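Local coordinates for protein-arginine-phosphatase (Geobacillus stearothermophilus, PDB 4PIC), which removes the phosphate group from phosphoarginine residues of proteins, probably counteracting the arginine kinase McsB, and has almost no activity on phosphotyrosine peptides, at residues A[2-6]-A[144-148]. Sequence-based numbering, arbitrary orientation.
Sequences PYRIL and LQTEQ
A helix laid against the face of a parallel β-sheet often runs nearly antiparallel to the strand it covers, and residues 2-6 and 144-148 illustrate the rule. Residues 3-6 are extended, opening the strand 3-9 that lies inside the four-stranded sheet between 31-37 and 78-81; residues 144-148 are regular α-helix near the end of the long C-terminal helix 123-150. The axes of the short segments 3-6 and 144-148 come within 12.0 Å, their N-to-C directions 164° apart, and the CA atoms of Tyr3 and Leu144, 8.1 Å apart, set the register. Strand alternation sends the side chains of Tyr3 and Ile5 toward the helix, whereas Arg4 and Leu6 serve the other face, where Leu6 meets Trp75 of helix 70-75. This is the α/β layering of the low molecular weight protein tyrosine phosphatase fold, to which this arginine phosphatase belongs.

Tyr3, an m rotamer (chi2 -81°), reaches across the gap. Leu144, in its mt rotamer, places CD2 over one face of the ring, 3.8 Å from the centroid and 20° off the normal, a CH-pi contact; its CD1 lies 4.3 Å from Ile5 CD1. Val31 of the adjoining strand touches both Tyr3 and Leu144. At the ring edge, Gln148 CG packs 3.8 Å from Tyr3 CE2, while its NE2 bonds to the carbonyl of Pro29.

One turn along from Leu144, Glu147 (chi1 t) meets the phenol: Tyr3 OH donates to Glu147 OE2 in a very short hydrogen bond of 2.4 Å. The contact thus grades from buried aliphatic packing at Ile5 and Leu144 to a polar margin, with the amphipathic tyrosine spanning both and tying the chain's first strand to its last helix.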
ATOM      1  N   PRO A   2      -2.957  25.045 -16.242  1.00 30.02           N
ATOM      2  CA  PRO A   2      -1.727  24.313 -15.958  1.00 25.06           C
ATOM      3  C   PRO A   2      -2.029  22.874 -15.550  1.00 23.56           C
ATOM      4  O   PRO A   2      -3.065  22.586 -14.945  1.00 25.11           O
ATOM      5  CB  PRO A   2      -0.907  25.025 -14.880  1.00 28.37           C
ATOM      6  N   TYR A   3      -1.115  21.974 -15.890  1.00 18.23           N
ATOM      7  CA  TYR A   3      -1.256  20.571 -15.532  1.00 19.80           C
ATOM      8  C   TYR A   3      -0.175  20.141 -14.563  1.00 15.99           C
ATOM      9  O   TYR A   3       1.002  20.443 -14.746  1.00 15.56           O
ATOM     10  CB  TYR A   3      -1.208  19.697 -16.785  1.00 17.35           C
ATOM     11  CG  TYR A   3      -2.411  19.878 -17.670  1.00 17.01           C
ATOM     12  CD1 TYR A   3      -3.604  19.230 -17.388  1.00 17.92           C
ATOM     13  CD2 TYR A   3      -2.355  20.692 -18.792  1.00 18.00           C
ATOM     14  CE1 TYR A   3      -4.712  19.395 -18.192  1.00 19.59           C
ATOM     15  CE2 TYR A   3      -3.457  20.862 -19.596  1.00 20.09           C
ATOM     16  CZ  TYR A   3      -4.628  20.208 -19.298  1.00 21.54           C
ATOM     17  OH  TYR A   3      -5.727  20.382 -20.112  1.00 24.48           O
ATOM     18  N   ARG A   4      -0.590  19.436 -13.515  1.00 16.31           N
ATOM     19  CA  ARG A   4       0.348  18.827 -12.587  1.00 17.72           C
ATOM     20  C   ARG A   4       0.035  17.338 -12.489  1.00 16.19           C
ATOM     21  O   ARG A   4      -0.911  16.917 -11.813  1.00 14.52           O
ATOM     22  CB  ARG A   4       0.310  19.530 -11.224  1.00 16.85           C
ATOM     23  CG  ARG A   4       0.853  20.968 -11.287  1.00 20.02           C
ATOM     24  CD  ARG A   4       0.627  21.746  -9.991  1.00 20.96           C
ATOM     25  NE  ARG A   4      -0.789  21.996  -9.734  1.00 24.34           N
ATOM     26  CZ  ARG A   4      -1.469  23.037 -10.208  1.00 27.48           C
ATOM     27  NH1 ARG A   4      -0.867  23.933 -10.980  1.00 26.85           N
ATOM     28  NH2 ARG A   4      -2.756  23.179  -9.919  1.00 28.39           N
ATOM     29  N   ILE A   5       0.832  16.559 -13.213  1.00 12.66           N
ATOM     30  CA  ILE A   5       0.571  15.141 -13.399  1.00 12.61           C
ATOM     31  C   ILE A   5       1.403  14.335 -12.413  1.00 11.77           C
ATOM     32  O   ILE A   5       2.629  14.443 -12.393  1.00 12.04           O
ATOM     33  CB  ILE A   5       0.963  14.699 -14.816  1.00 11.06           C
ATOM     34  CG1 ILE A   5       0.276  15.581 -15.870  1.00 11.73           C
ATOM     35  CG2 ILE A   5       0.641  13.226 -15.026  1.00 12.24           C
ATOM     36  CD1 ILE A   5      -1.238  15.615 -15.774  1.00 14.21           C
ATOM     37  N   LEU A   6       0.728  13.529 -11.598  1.00 10.43           N
ATOM     38  CA  LEU A   6       1.367  12.682 -10.602  1.00 11.39           C
ATOM     39  C   LEU A   6       1.155  11.216 -10.962  1.00 10.29           C
ATOM     40  O   LEU A   6       0.027  10.727 -10.971  1.00 11.64           O
ATOM     41  CB  LEU A   6       0.758  12.969  -9.228  1.00 11.24           C
ATOM     42  CG  LEU A   6       1.332  12.131  -8.089  1.00  9.76           C
ATOM     43  CD1 LEU A   6       2.779  12.509  -7.845  1.00 12.90           C
ATOM     44  CD2 LEU A   6       0.504  12.299  -6.822  1.00 12.71           C
ATOM     45  N   LEU A 144      -3.675  16.591 -23.608  1.00 14.45           N
ATOM     46  CA  LEU A 144      -3.453  17.824 -22.851  1.00 14.00           C
ATOM     47  C   LEU A 144      -3.246  19.013 -23.783  1.00 16.43           C
ATOM     48  O   LEU A 144      -3.834  20.079 -23.587  1.00 14.75           O
ATOM     49  CB  LEU A 144      -2.246  17.698 -21.918  1.00 14.61           C
ATOM     50  CG  LEU A 144      -2.255  16.567 -20.888  1.00 15.92           C
ATOM     51  CD1 LEU A 144      -1.048  16.663 -19.971  1.00 19.08           C
ATOM     52  CD2 LEU A 144      -3.535  16.566 -20.088  1.00 19.37           C
ATOM     53  N   GLN A 145      -2.425  18.832 -24.810  1.00 13.51           N
ATOM     54  CA  GLN A 145      -2.142  19.929 -25.734  1.00 15.19           C
ATOM     55  C   GLN A 145      -3.360  20.324 -26.562  1.00 15.66           C
ATOM     56  O   GLN A 145      -3.535  21.502 -26.897  1.00 14.72           O
ATOM     57  CB  GLN A 145      -0.959  19.586 -26.631  1.00 14.46           C
ATOM     58  CG  GLN A 145       0.353  19.485 -25.850  1.00 14.97           C
ATOM     59  CD  GLN A 145       1.573  19.531 -26.743  1.00 13.19           C
ATOM     60  OE1 GLN A 145       1.629  18.846 -27.763  1.00 16.70           O
ATOM     61  NE2 GLN A 145       2.557  20.337 -26.360  1.00 13.68           N
ATOM     62  N   THR A 146      -4.191  19.351 -26.917  1.00 15.39           N
ATOM     63  CA  THR A 146      -5.441  19.662 -27.608  1.00 16.74           C
ATOM     64  C   THR A 146      -6.330  20.554 -26.735  1.00 17.07           C
ATOM     65  O   THR A 146      -6.930  21.520 -27.227  1.00 17.12           O
ATOM     66  CB  THR A 146      -6.212  18.391 -28.005  1.00 16.45           C
ATOM     67  OG1 THR A 146      -5.462  17.643 -28.969  1.00 19.45           O
ATOM     68  CG2 THR A 146      -7.587  18.744 -28.579  1.00 17.22           C
ATOM     69  N   GLU A 147      -6.419  20.236 -25.446  1.00 16.53           N
ATOM     70  CA  GLU A 147      -7.197  21.045 -24.516  1.00 17.84           C
ATOM     71  C   GLU A 147      -6.604  22.440 -24.380  1.00 19.90           C
ATOM     72  O   GLU A 147      -7.328  23.439 -24.424  1.00 16.97           O
ATOM     73  CB  GLU A 147      -7.277  20.372 -23.142  1.00 21.60           C
ATOM     74  CG  GLU A 147      -8.235  21.053 -22.168  1.00 26.62           C
ATOM     75  CD  GLU A 147      -7.651  22.295 -21.496  1.00 29.53           C
ATOM     76  OE1 GLU A 147      -8.433  23.226 -21.190  1.00 32.64           O
ATOM     77  OE2 GLU A 147      -6.417  22.342 -21.273  1.00 29.11           O
ATOM     78  N   GLN A 148      -5.289  22.515 -24.228  1.00 15.46           N
ATOM     79  CA  GLN A 148      -4.620  23.800 -24.091  1.00 14.63           C
ATOM     80  C   GLN A 148      -4.874  24.700 -25.300  1.00 16.26           C
ATOM     81  O   GLN A 148      -5.168  25.889 -25.147  1.00 16.21           O
ATOM     82  CB  GLN A 148      -3.120  23.600 -23.941  1.00 14.57           C
ATOM     83  CG  GLN A 148      -2.704  22.917 -22.650  1.00 13.68           C
ATOM     84  CD  GLN A 148      -1.224  22.626 -22.630  1.00 18.85           C
ATOM     85  OE1 GLN A 148      -0.668  22.145 -23.619  1.00 18.94           O
ATOM     86  NE2 GLN A 148      -0.571  22.933 -21.512  1.00 17.44           N
TER